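Local coordinates for protein carbonic anhydrase (Neosartorya fumigata, PDB 6LAC) that probably catalyses the reversible hydration of carbon dioxide to hydrogencarbonate as a beta-class carbonic anhydrase, with one zinc ion bound per subunit, at residues I32-S37 / C92-G97; F53-L58 / L66-T71. The protein carries 1 engineered substitution. All coordinates share one frame; numbering follows the deposited sequence.

Contact 1. Residues I32-S37 / C92-G97. With ZN (zinc ion), chain C.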
# COMPACT_ATOMS: atom_id res chain seq x y z
N ILE A 32 8.05 1.60 0.10
CA ILE A 32 7.43 0.46 -0.61
C ILE A 32 7.54 -0.75 0.28
O ILE A 32 8.64 -1.22 0.54
CB ILE A 32 8.07 0.23 -1.96
CG1 ILE A 32 7.91 1.47 -2.84
CG2 ILE A 32 7.49 -1.01 -2.63
CD1 ILE A 32 8.80 1.49 -4.07
N GLY A 33 6.42 -1.20 0.80
CA GLY A 33 6.34 -2.33 1.73
C GLY A 33 5.36 -3.35 1.18
O GLY A 33 4.70 -3.20 0.14
N CYS A 34 5.26 -4.45 1.91
CA CYS A 34 4.41 -5.61 1.53
C CYS A 34 3.08 -5.62 2.29
O CYS A 34 3.00 -5.35 3.49
CB CYS A 34 5.13 -6.91 1.80
SG CYS A 34 4.16 -8.37 1.32
N SER A 35 2.04 -5.94 1.54
CA SER A 35 0.66 -6.04 2.08
C SER A 35 0.53 -7.00 3.27
O SER A 35 -0.38 -6.73 4.08
CB SER A 35 -0.25 -6.45 0.99
OG SER A 35 -0.28 -5.48 -0.05
N ASP A 36 1.33 -8.06 3.38
CA ASP A 36 1.15 -8.99 4.55
C ASP A 36 2.17 -8.71 5.63
O ASP A 36 2.30 -9.53 6.55
CB ASP A 36 1.09 -10.46 4.12
CG ASP A 36 2.40 -11.01 3.59
OD1 ASP A 36 3.48 -10.38 3.81
OD2 ASP A 36 2.42 -12.09 3.00
N SER A 37 2.79 -7.53 5.70
CA SER A 37 3.81 -7.26 6.74
C SER A 37 3.15 -7.51 8.10
O SER A 37 3.77 -8.10 8.97
CB SER A 37 4.39 -5.92 6.55
OG SER A 37 5.40 -5.65 7.50
N CYS A 92 7.19 -13.10 5.50
CA CYS A 92 6.37 -12.85 4.30
C CYS A 92 5.78 -14.15 3.77
O CYS A 92 6.50 -15.11 3.58
CB CYS A 92 7.27 -12.20 3.27
SG CYS A 92 6.37 -11.53 1.84
N HIS A 93 4.49 -14.20 3.48
CA HIS A 93 3.84 -15.37 2.86
C HIS A 93 3.95 -15.28 1.36
O HIS A 93 3.88 -16.30 0.64
CB HIS A 93 2.38 -15.51 3.32
CG HIS A 93 2.28 -15.73 4.78
ND1 HIS A 93 2.42 -16.96 5.38
CD2 HIS A 93 2.09 -14.86 5.78
CE1 HIS A 93 2.31 -16.83 6.69
NE2 HIS A 93 2.11 -15.56 6.96
N ILE A 94 4.20 -14.10 0.81
CA ILE A 94 4.28 -13.94 -0.65
C ILE A 94 5.70 -14.32 -1.09
O ILE A 94 5.85 -15.18 -2.02
CB ILE A 94 3.80 -12.52 -1.04
CG1 ILE A 94 2.32 -12.33 -0.73
CG2 ILE A 94 4.12 -12.24 -2.49
CD1 ILE A 94 1.90 -10.90 -0.74
N ALA A 95 6.76 -13.70 -0.56
CA ALA A 95 8.17 -14.06 -0.91
C ALA A 95 8.61 -15.22 -0.02
O ALA A 95 9.31 -15.02 0.95
CB ALA A 95 9.08 -12.87 -0.85
N SER A 96 8.07 -16.40 -0.32
CA SER A 96 8.27 -17.59 0.53
C SER A 96 8.03 -18.83 -0.30
O SER A 96 7.38 -18.77 -1.34
CB SER A 96 7.42 -17.62 1.78
OG SER A 96 6.17 -18.27 1.58
N GLY A 97 8.58 -19.94 0.19
CA GLY A 97 8.34 -21.28 -0.35
C GLY A 97 8.76 -21.40 -1.79
O GLY A 97 9.69 -20.65 -2.24
ZN ZN C . 5.01 -9.90 2.74

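Contact 2. Residues F53-L58 / L66-T71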
# COMPACT_ATOMS: atom_id res chain seq x y z
N PHE A 53 5.31 8.48 2.51
CA PHE A 53 4.37 8.34 1.40
C PHE A 53 4.44 6.85 1.07
O PHE A 53 5.45 6.38 0.55
CB PHE A 53 4.80 9.28 0.26
CG PHE A 53 3.86 9.21 -0.91
CD1 PHE A 53 2.64 9.85 -0.85
CD2 PHE A 53 4.22 8.52 -2.05
CE1 PHE A 53 1.78 9.74 -1.92
CE2 PHE A 53 3.31 8.41 -3.11
CZ PHE A 53 2.11 9.02 -3.03
N GLU A 54 3.40 6.12 1.45
CA GLU A 54 3.50 4.65 1.56
C GLU A 54 2.81 3.98 0.38
O GLU A 54 1.58 4.21 0.20
CB GLU A 54 2.90 4.26 2.90
CG GLU A 54 2.99 2.79 3.21
CD GLU A 54 2.43 2.40 4.58
OE1 GLU A 54 1.70 3.21 5.15
OE2 GLU A 54 2.66 1.25 5.00
N TYR A 55 3.51 3.11 -0.32
CA TYR A 55 2.91 2.24 -1.34
C TYR A 55 3.09 0.83 -0.82
O TYR A 55 4.22 0.36 -0.62
CB TYR A 55 3.60 2.42 -2.71
CG TYR A 55 2.95 1.58 -3.79
CD1 TYR A 55 1.61 1.79 -4.11
CD2 TYR A 55 3.60 0.55 -4.43
CE1 TYR A 55 0.92 1.01 -5.03
CE2 TYR A 55 2.92 -0.24 -5.36
CZ TYR A 55 1.58 -0.02 -5.64
OH TYR A 55 0.81 -0.81 -6.47
N ARG A 56 1.98 0.16 -0.52
CA ARG A 56 2.04 -1.18 0.09
C ARG A 56 1.35 -2.16 -0.82
O ARG A 56 0.16 -2.00 -1.11
CB ARG A 56 1.51 -1.17 1.51
CG ARG A 56 1.79 -2.50 2.21
CD ARG A 56 1.64 -2.33 3.70
NE ARG A 56 2.62 -1.44 4.32
CZ ARG A 56 3.84 -1.76 4.73
NH1 ARG A 56 4.30 -2.98 4.63
NH2 ARG A 56 4.60 -0.79 5.22
N SER A 57 2.10 -3.16 -1.28
CA SER A 57 1.77 -3.98 -2.45
C SER A 57 2.12 -5.42 -2.22
O SER A 57 2.87 -5.74 -1.29
CB SER A 57 2.67 -3.48 -3.62
OG SER A 57 4.07 -3.68 -3.41
N LEU A 58 1.75 -6.27 -3.15
CA LEU A 58 2.12 -7.69 -3.06
C LEU A 58 3.64 -7.83 -3.08
O LEU A 58 4.27 -7.43 -4.06
CB LEU A 58 1.53 -8.46 -4.23
CG LEU A 58 0.01 -8.52 -4.33
CD1 LEU A 58 -0.40 -9.15 -5.65
CD2 LEU A 58 -0.55 -9.30 -3.14
N LEU A 66 0.43 -0.05 -14.45
CA LEU A 66 0.05 1.37 -14.32
C LEU A 66 0.29 1.83 -12.88
O LEU A 66 0.77 2.97 -12.73
CB LEU A 66 -1.43 1.52 -14.68
CG LEU A 66 -1.84 1.14 -16.11
CD1 LEU A 66 -3.22 1.70 -16.41
CD2 LEU A 66 -0.81 1.65 -17.11
N SER A 67 -0.12 1.04 -11.89
CA SER A 67 -0.06 1.48 -10.48
C SER A 67 1.39 1.78 -10.09
O SER A 67 1.70 2.84 -9.47
CB SER A 67 -0.64 0.46 -9.54
OG SER A 67 -2.04 0.50 -9.55
N CYS A 68 2.27 0.89 -10.46
CA CYS A 68 3.66 1.02 -9.98
C CYS A 68 4.27 2.23 -10.69
O CYS A 68 4.86 3.07 -10.03
CB CYS A 68 4.41 -0.28 -10.18
SG CYS A 68 3.77 -1.69 -9.24
N LYS A 69 4.00 2.43 -11.97
CA LYS A 69 4.50 3.57 -12.77
C LYS A 69 3.91 4.91 -12.30
O LYS A 69 4.66 5.88 -12.18
CB LYS A 69 4.22 3.33 -14.25
CG LYS A 69 5.00 2.17 -14.82
CD LYS A 69 4.78 1.95 -16.30
CE LYS A 69 5.50 0.71 -16.78
NZ LYS A 69 6.97 0.91 -16.81
N ALA A 70 2.59 5.02 -12.10
CA ALA A 70 1.94 6.26 -11.65
C ALA A 70 2.40 6.63 -10.22
O ALA A 70 2.40 7.81 -9.86
CB ALA A 70 0.43 6.18 -11.70
N THR A 71 2.59 5.63 -9.36
CA THR A 71 2.97 5.90 -7.96
C THR A 71 4.39 6.49 -7.95
O THR A 71 4.63 7.52 -7.31
CB THR A 71 2.84 4.64 -7.11
OG1 THR A 71 1.50 4.19 -7.20
CG2 THR A 71 3.17 4.94 -5.67

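Contact 1. Residues I32-S37 / C92-G97
The carboxylate of Asp36 and the imidazole of His93 are the flat groups here, and they meet at an edge: Asp36 OD2 lies in the ring plane of His93, beside the CB end, with OD2 3.4 Å from His93 CB. The segment 32-37 meets the imidazole at this edge alone; Tyr74 of the second subunit also packs on His93. The carboxylate divides its two oxygens between partners. OD1 binds the zinc ion at 1.9 Å, whereas OD2 accepts the backbone N-H of His93 at 3.0 Å in a bent bond, with an N-H...O angle of 146° and the donor standing 33° out of the carboxylate plane. Asp36 CG takes the crowded position between backbone N and carbonyl carbon (chi1 68°), which swings the group onto the metal.

With Cys34 SG, Cys92 SG at 2.3 Å from the zinc, and His89, the aspartate completes a Cys-Asp-His-Cys tetrahedron, the closed type II site of beta-carbonic anhydrases, in which the carboxylate occupies the position that water takes in the open form. Strand 29-34 delivers Cys34 at its end, and the type I turn from Cys34 to Ser37 brings Asp36 round to the same ion. Both thiolates also accept backbone N-H groups: Cys34 SG that of Asp36 at 3.5 Å, Cys92 SG that of Ala95 at 3.3 Å. Such second-shell bonds would temper the negative charge on sulfur. Ile94 CD1 packs 4.0 Å from Cys34 SG.

Contact 2. Residues F53-L58 / L66-T71
Ser67 O is held by two donors, both from Thr71 one helical turn on: the backbone N at 2.9 Å and OG1 at 2.6 Å. That second bond has Thr71 OG1 beside its own backbone N and fixes the rotation of the side chain, so that CG2 is turned toward the strand. There the methyl meets Tyr55 obliquely, CG2 lying 3.8 Å from ring atom CD1, and the two side chains cross at about a right angle. The same methyl reaches Phe53, 4.3 Å from its CE2, and thus rests between two aromatic side chains of one strand face.

Tyr55, with CG anti to the backbone N (chi1 -177°), extends along the side of the helix that faces the strand, toward its N-terminal turn. Its OH comes 3.6 Å from Ser67 CB, while Cys68 SG lies 4.2 Å from Tyr55 CE2, an oblique sulfur-aromatic contact near the hydroxyl end of the ring. The phenol is hydrogen-bonded to Tyr55 OH of the second subunit, and Ser67 OG to Asp65 of that subunit, so the polar tips serve the dimer interface while the hydrocarbon parts pack within the chain. On the reverse face of the strand, Arg56 NE and NH2 form a side-on salt bridge with Glu54 OE2, and NH2 also pairs with Glu41; Glu54 binds a second zinc ion in another structure of this protein, absent from this chain here.

Strand 52-57 is the outermost strand of the sheet within this chain, beside 29-34; Glu54 and Arg56 carry backbone hydrogen bonds on to the second subunit. Helix 66-77 runs nearly antiparallel over it (167° between segments, axes 10.8 Å apart) as the helix of the beta-alpha-beta crossover from strand 52-57 to strand 83-89.

In the fold
Both contacts are largely buried, contact 2 wholly so, while contact 1 reaches solvent at His93 and in part at Asp36. Contact 1 starts from strand 29-34, and contact 2, nested in the chain loop that contact 1 closes, from its parallel neighbour 52-57. Contact 1 gathers loops at the strand ends, where a metal and charged ligands do the joining; contact 2 lies across a strand face and is held by aromatic rings, a methyl and a thiol. Arg56, on the strand face turned from helix 66-77, links them: its NH1 lies 2.9 Å from Cys34 O, a probable hydrogen bond. Ser35 N to Ser57 O, 3.0 Å, adds a probable backbone bond. Each also touches the second subunit.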